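Restriction endonuclease (PDB 4F0Q) cuts DNA as a tetrameric, modification-dependent restriction endonuclease, acting on DNA that carries methylated cytosine. Local coordinates at residues V16-V25 with I216-D225. Numbering follows the deposited sequence.
Sequences VANKPRLVFV and IDGVDFRWID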
ATOM      1  N   VAL A  16     -26.671  24.592  38.390  1.00 39.51           N
ATOM      2  CA  VAL A  16     -25.559  24.369  37.476  1.00 35.32           C
ATOM      3  C   VAL A  16     -25.535  22.912  37.022  1.00 32.22           C
ATOM      4  O   VAL A  16     -25.275  22.617  35.855  1.00 33.01           O
ATOM      5  CB  VAL A  16     -24.210  24.721  38.135  1.00 32.50           C
ATOM      6  CG1 VAL A  16     -23.056  24.368  37.212  1.00 30.83           C
ATOM      7  CG2 VAL A  16     -24.167  26.194  38.506  1.00 32.83           C
ATOM      8  N   ALA A  17     -25.824  22.008  37.952  1.00 33.47           N
ATOM      9  CA  ALA A  17     -25.804  20.576  37.665  1.00 28.32           C
ATOM     10  C   ALA A  17     -26.885  20.150  36.673  1.00 30.14           C
ATOM     11  O   ALA A  17     -26.727  19.158  35.962  1.00 27.87           O
ATOM     12  CB  ALA A  17     -25.925  19.778  38.955  1.00 29.23           C
ATOM     13  N   ASN A  18     -27.980  20.904  36.624  1.00 33.53           N
ATOM     14  CA  ASN A  18     -29.126  20.525  35.804  1.00 30.40           C
ATOM     15  C   ASN A  18     -29.207  21.294  34.487  1.00 29.45           C
ATOM     16  O   ASN A  18     -30.163  21.139  33.728  1.00 28.47           O
ATOM     17  CB  ASN A  18     -30.424  20.691  36.598  1.00 33.18           C
ATOM     18  CG  ASN A  18     -31.531  19.780  36.103  1.00 38.79           C
ATOM     19  OD1 ASN A  18     -31.635  18.627  36.527  1.00 33.34           O
ATOM     20  ND2 ASN A  18     -32.362  20.291  35.204  1.00 38.05           N
ATOM     21  N   LYS A  19     -28.200  22.120  34.220  1.00 29.20           N
ATOM     22  CA  LYS A  19     -28.168  22.912  32.997  1.00 27.91           C
ATOM     23  C   LYS A  19     -26.921  22.613  32.171  1.00 27.59           C
ATOM     24  O   LYS A  19     -25.801  22.825  32.635  1.00 28.51           O
ATOM     25  CB  LYS A  19     -28.236  24.404  33.321  1.00 31.63           C
ATOM     26  CG  LYS A  19     -28.370  25.294  32.098  1.00 33.71           C
ATOM     27  CD  LYS A  19     -29.680  25.032  31.376  1.00 34.96           C
ATOM     28  CE  LYS A  19     -29.805  25.882  30.124  1.00 39.89           C
ATOM     29  NZ  LYS A  19     -31.084  25.622  29.406  1.00 48.29           N
ATOM     30  N   PRO A  20     -27.115  22.119  30.939  1.00 25.64           N
ATOM     31  CA  PRO A  20     -26.007  21.765  30.046  1.00 25.97           C
ATOM     32  C   PRO A  20     -25.301  22.998  29.492  1.00 25.80           C
ATOM     33  O   PRO A  20     -25.964  23.948  29.075  1.00 30.41           O
ATOM     34  CB  PRO A  20     -26.701  21.014  28.898  1.00 22.86           C
ATOM     35  CG  PRO A  20     -28.079  20.696  29.396  1.00 22.19           C
ATOM     36  CD  PRO A  20     -28.421  21.794  30.343  1.00 24.53           C
ATOM     37  N   ARG A  21     -23.971  22.982  29.493  1.00 22.60           N
ATOM     38  CA  ARG A  21     -23.198  24.046  28.862  1.00 24.28           C
ATOM     39  C   ARG A  21     -22.214  23.475  27.840  1.00 22.51           C
ATOM     40  O   ARG A  21     -21.082  23.115  28.165  1.00 22.76           O
ATOM     41  CB  ARG A  21     -22.495  24.924  29.907  1.00 25.76           C
ATOM     42  CG  ARG A  21     -21.726  24.170  30.976  1.00 23.68           C
ATOM     43  CD  ARG A  21     -21.094  25.133  31.965  1.00 21.63           C
ATOM     44  NE  ARG A  21     -19.944  24.544  32.643  1.00 20.79           N
ATOM     45  CZ  ARG A  21     -20.023  23.780  33.726  1.00 19.53           C
ATOM     46  NH1 ARG A  21     -21.203  23.506  34.264  1.00 19.02           N
ATOM     47  NH2 ARG A  21     -18.920  23.288  34.271  1.00 23.36           N
ATOM     48  N   LEU A  22     -22.668  23.397  26.593  1.00 22.01           N
ATOM     49  CA  LEU A  22     -21.915  22.740  25.534  1.00 21.13           C
ATOM     50  C   LEU A  22     -20.850  23.642  24.926  1.00 20.55           C
ATOM     51  O   LEU A  22     -21.150  24.733  24.441  1.00 21.93           O
ATOM     52  CB  LEU A  22     -22.865  22.266  24.433  1.00 18.95           C
ATOM     53  CG  LEU A  22     -24.068  21.429  24.873  1.00 21.91           C
ATOM     54  CD1 LEU A  22     -24.915  21.046  23.669  1.00 15.76           C
ATOM     55  CD2 LEU A  22     -23.617  20.193  25.632  1.00 17.01           C
ATOM     56  N   VAL A  23     -19.605  23.180  24.952  1.00 21.52           N
ATOM     57  CA  VAL A  23     -18.528  23.866  24.251  1.00 15.84           C
ATOM     58  C   VAL A  23     -18.157  23.069  23.003  1.00 16.94           C
ATOM     59  O   VAL A  23     -17.947  21.860  23.068  1.00 16.90           O
ATOM     60  CB  VAL A  23     -17.294  24.093  25.155  1.00 15.57           C
ATOM     61  CG1 VAL A  23     -16.838  22.790  25.790  1.00 16.68           C
ATOM     62  CG2 VAL A  23     -16.162  24.740  24.368  1.00 14.97           C
ATOM     63  N   PHE A  24     -18.101  23.748  21.863  1.00 19.76           N
ATOM     64  CA  PHE A  24     -17.841  23.076  20.597  1.00 17.99           C
ATOM     65  C   PHE A  24     -16.402  23.266  20.137  1.00 15.31           C
ATOM     66  O   PHE A  24     -15.727  24.206  20.552  1.00 19.18           O
ATOM     67  CB  PHE A  24     -18.812  23.566  19.520  1.00 17.20           C
ATOM     68  CG  PHE A  24     -20.252  23.292  19.838  1.00 17.85           C
ATOM     69  CD1 PHE A  24     -20.840  22.093  19.467  1.00 17.70           C
ATOM     70  CD2 PHE A  24     -21.018  24.228  20.512  1.00 17.07           C
ATOM     71  CE1 PHE A  24     -22.165  21.836  19.760  1.00 18.50           C
ATOM     72  CE2 PHE A  24     -22.344  23.976  20.808  1.00 17.17           C
ATOM     73  CZ  PHE A  24     -22.918  22.779  20.431  1.00 19.74           C
ATOM     74  N   VAL A  25     -15.935  22.362  19.283  1.00 17.65           N
ATOM     75  CA  VAL A  25     -14.578  22.442  18.759  1.00 18.71           C
ATOM     76  C   VAL A  25     -14.415  23.679  17.884  1.00 17.51           C
ATOM     77  O   VAL A  25     -15.067  23.810  16.848  1.00 20.35           O
ATOM     78  CB  VAL A  25     -14.208  21.189  17.945  1.00 14.09           C
ATOM     79  CG1 VAL A  25     -12.801  21.318  17.387  1.00 16.75           C
ATOM     80  CG2 VAL A  25     -14.332  19.943  18.807  1.00 13.39           C
ATOM     81  N   ILE A 216     -23.076  16.029  18.942  1.00 20.74           N
ATOM     82  CA  ILE A 216     -22.590  17.402  18.861  1.00 17.23           C
ATOM     83  C   ILE A 216     -21.090  17.405  18.585  1.00 16.52           C
ATOM     84  O   ILE A 216     -20.397  16.439  18.894  1.00 15.50           O
ATOM     85  CB  ILE A 216     -22.865  18.183  20.161  1.00 17.01           C
ATOM     86  CG1 ILE A 216     -22.190  17.496  21.349  1.00 15.72           C
ATOM     87  CG2 ILE A 216     -24.358  18.316  20.402  1.00 19.12           C
ATOM     88  CD1 ILE A 216     -22.344  18.242  22.654  1.00 17.89           C
ATOM     89  N   ASP A 217     -20.590  18.485  17.995  1.00 15.52           N
ATOM     90  CA  ASP A 217     -19.157  18.613  17.761  1.00 14.29           C
ATOM     91  C   ASP A 217     -18.500  19.327  18.937  1.00 18.01           C
ATOM     92  O   ASP A 217     -18.000  20.441  18.801  1.00 21.02           O
ATOM     93  CB  ASP A 217     -18.874  19.361  16.458  1.00 15.29           C
ATOM     94  CG  ASP A 217     -17.406  19.322  16.073  1.00 15.82           C
ATOM     95  OD1 ASP A 217     -16.739  18.312  16.376  1.00 14.48           O
ATOM     96  OD2 ASP A 217     -16.917  20.303  15.473  1.00 16.98           O
ATOM     97  N   GLY A 218     -18.512  18.674  20.094  1.00 14.47           N
ATOM     98  CA  GLY A 218     -17.949  19.246  21.302  1.00 17.43           C
ATOM     99  C   GLY A 218     -18.307  18.432  22.528  1.00 19.03           C
ATOM    100  O   GLY A 218     -18.685  17.265  22.417  1.00 19.99           O
ATOM    101  N   VAL A 219     -18.189  19.042  23.704  1.00 15.77           N
ATOM    102  CA  VAL A 219     -18.478  18.343  24.952  1.00 19.41           C
ATOM    103  C   VAL A 219     -19.340  19.167  25.905  1.00 20.12           C
ATOM    104  O   VAL A 219     -19.434  20.390  25.786  1.00 19.02           O
ATOM    105  CB  VAL A 219     -17.183  17.934  25.694  1.00 18.35           C
ATOM    106  CG1 VAL A 219     -16.391  16.917  24.883  1.00 16.43           C
ATOM    107  CG2 VAL A 219     -16.338  19.158  26.006  1.00 20.63           C
ATOM    108  N   ASP A 220     -19.974  18.473  26.846  1.00 19.02           N
ATOM    109  CA  ASP A 220     -20.711  19.116  27.923  1.00 18.23           C
ATOM    110  C   ASP A 220     -19.772  19.212  29.117  1.00 21.01           C
ATOM    111  O   ASP A 220     -19.197  18.211  29.539  1.00 19.39           O
ATOM    112  CB  ASP A 220     -21.946  18.291  28.288  1.00 21.18           C
ATOM    113  CG  ASP A 220     -22.942  19.061  29.140  1.00 18.32           C
ATOM    114  OD1 ASP A 220     -22.531  20.000  29.854  1.00 20.86           O
ATOM    115  OD2 ASP A 220     -24.143  18.723  29.096  1.00 16.65           O
ATOM    116  N   PHE A 221     -19.615  20.416  29.659  1.00 20.77           N
ATOM    117  CA  PHE A 221     -18.681  20.626  30.760  1.00 21.69           C
ATOM    118  C   PHE A 221     -19.178  20.066  32.088  1.00 20.05           C
ATOM    119  O   PHE A 221     -18.457  20.087  33.086  1.00 24.20           O
ATOM    120  CB  PHE A 221     -18.317  22.105  30.901  1.00 22.51           C
ATOM    121  CG  PHE A 221     -16.901  22.413  30.516  1.00 24.58           C
ATOM    122  CD1 PHE A 221     -15.856  22.119  31.377  1.00 23.47           C
ATOM    123  CD2 PHE A 221     -16.612  22.988  29.291  1.00 24.64           C
ATOM    124  CE1 PHE A 221     -14.550  22.395  31.022  1.00 29.76           C
ATOM    125  CE2 PHE A 221     -15.307  23.270  28.932  1.00 23.54           C
ATOM    126  CZ  PHE A 221     -14.275  22.972  29.797  1.00 27.22           C
ATOM    127  N   ARG A 222     -20.408  19.560  32.101  1.00 22.69           N
ATOM    128  CA  ARG A 222     -20.938  18.886  33.279  1.00 20.96           C
ATOM    129  C   ARG A 222     -20.225  17.551  33.490  1.00 21.04           C
ATOM    130  O   ARG A 222     -20.254  16.986  34.583  1.00 23.07           O
ATOM    131  CB  ARG A 222     -22.449  18.682  33.159  1.00 20.91           C
ATOM    132  CG  ARG A 222     -23.242  19.978  33.181  1.00 21.08           C
ATOM    133  CD  ARG A 222     -24.734  19.718  33.298  1.00 22.41           C
ATOM    134  NE  ARG A 222     -25.258  18.995  32.144  1.00 20.62           N
ATOM    135  CZ  ARG A 222     -26.533  18.653  31.996  1.00 20.65           C
ATOM    136  NH1 ARG A 222     -27.419  18.965  32.931  1.00 21.23           N
ATOM    137  NH2 ARG A 222     -26.923  17.995  30.913  1.00 22.13           N
ATOM    138  N   TRP A 223     -19.592  17.060  32.429  1.00 17.89           N
ATOM    139  CA  TRP A 223     -18.727  15.890  32.497  1.00 17.22           C
ATOM    140  C   TRP A 223     -17.603  16.161  33.492  1.00 19.30           C
ATOM    141  O   TRP A 223     -17.333  15.357  34.391  1.00 20.95           O
ATOM    142  CB  TRP A 223     -18.144  15.614  31.108  1.00 19.98           C
ATOM    143  CG  TRP A 223     -17.249  14.413  31.013  1.00 19.71           C
ATOM    144  CD1 TRP A 223     -17.173  13.368  31.889  1.00 21.71           C
ATOM    145  CD2 TRP A 223     -16.301  14.136  29.974  1.00 18.24           C
ATOM    146  NE1 TRP A 223     -16.235  12.458  31.459  1.00 17.79           N
ATOM    147  CE2 TRP A 223     -15.686  12.907  30.287  1.00 18.47           C
ATOM    148  CE3 TRP A 223     -15.913  14.808  28.812  1.00 16.28           C
ATOM    149  CZ2 TRP A 223     -14.707  12.337  29.478  1.00 17.02           C
ATOM    150  CZ3 TRP A 223     -14.938  14.240  28.011  1.00 14.17           C
ATOM    151  CH2 TRP A 223     -14.347  13.018  28.347  1.00 15.94           C
ATOM    152  N   ILE A 224     -16.958  17.311  33.323  1.00 21.43           N
ATOM    153  CA  ILE A 224     -15.876  17.728  34.204  1.00 25.65           C
ATOM    154  C   ILE A 224     -16.399  18.026  35.605  1.00 22.63           C
ATOM    155  O   ILE A 224     -15.738  17.719  36.597  1.00 23.52           O
ATOM    156  CB  ILE A 224     -15.132  18.955  33.635  1.00 25.10           C
ATOM    157  CG1 ILE A 224     -14.561  18.624  32.257  1.00 29.38           C
ATOM    158  CG2 ILE A 224     -14.017  19.394  34.567  1.00 18.95           C
ATOM    159  CD1 ILE A 224     -13.668  17.400  32.255  1.00 26.73           C
ATOM    160  N   ASP A 225     -17.592  18.612  35.679  1.00 24.16           N
ATOM    161  CA  ASP A 225     -18.242  18.872  36.960  1.00 18.94           C
ATOM    162  C   ASP A 225     -18.386  17.578  37.747  1.00 18.41           C
ATOM    163  O   ASP A 225     -18.096  17.531  38.941  1.00 21.70           O
ATOM    164  CB  ASP A 225     -19.622  19.498  36.756  1.00 22.41           C
ATOM    165  CG  ASP A 225     -19.557  20.861  36.100  1.00 22.38           C
ATOM    166  OD1 ASP A 225     -18.443  21.408  35.960  1.00 19.16           O
ATOM    167  OD2 ASP A 225     -20.628  21.393  35.733  1.00 22.19           O
TER
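The guanidinium of Arg21 has the backbone carbon Phe221 C over one face, toward its rim, and Asp225 OD1 at its edge. The guanidinium of Arg222 carries Pro20 CG over one face, 3.3 Å above the plane, with Asn18 CA at its edge. The ring of Phe24 meets Asp217 N at its edge, and its CE1 touches Ile216 CB. The segments pair as a two-stranded antiparallel sheet, 22-24 with 218-220, in the N-terminal half of the chain. The two arginines lie beyond its end, near helix 222-227. Val23 and Val219 form the hydrogen-bonded pair: Val23 N to Val219 O and Val219 N to Val23 O are both 2.9 Å. Val25 N donates to Asp217 O; Asp217 is the centre of an inverse gamma turn. Gly218 and Phe24 form a non-hydrogen-bonded pair, Gly218 CA to Phe24 CA 3.9 Å. On one face of the sheet Val23 CG1 packs on Val219 CG2 and the Phe221 ring, against Phe178 and Leu51. On the other, Leu22 CD2 rests on Asp220 CB and Ile216 CD1. Leu125 of the second subunit packs on Phe24 and Ile216. Asp220 caps the helix through Arg222 N and also holds Arg222 NE by a salt bridge. Arg222 bends at chi3 (-63°), and Arg222 NH1 reaches back to Ala17 O, in the C-terminal part of helix 6-17, at 3.1 Å. Arg21 NE bonds Leu51 O, which helps fix the turn of its guanidinium. Arg21 NH1 meets the syn lone pair of Asp225 OD2 at 2.6 Å, and Arg21 NH2 meets Asp225 OD1 at 2.6 Å, 15° out of the carboxylate plane.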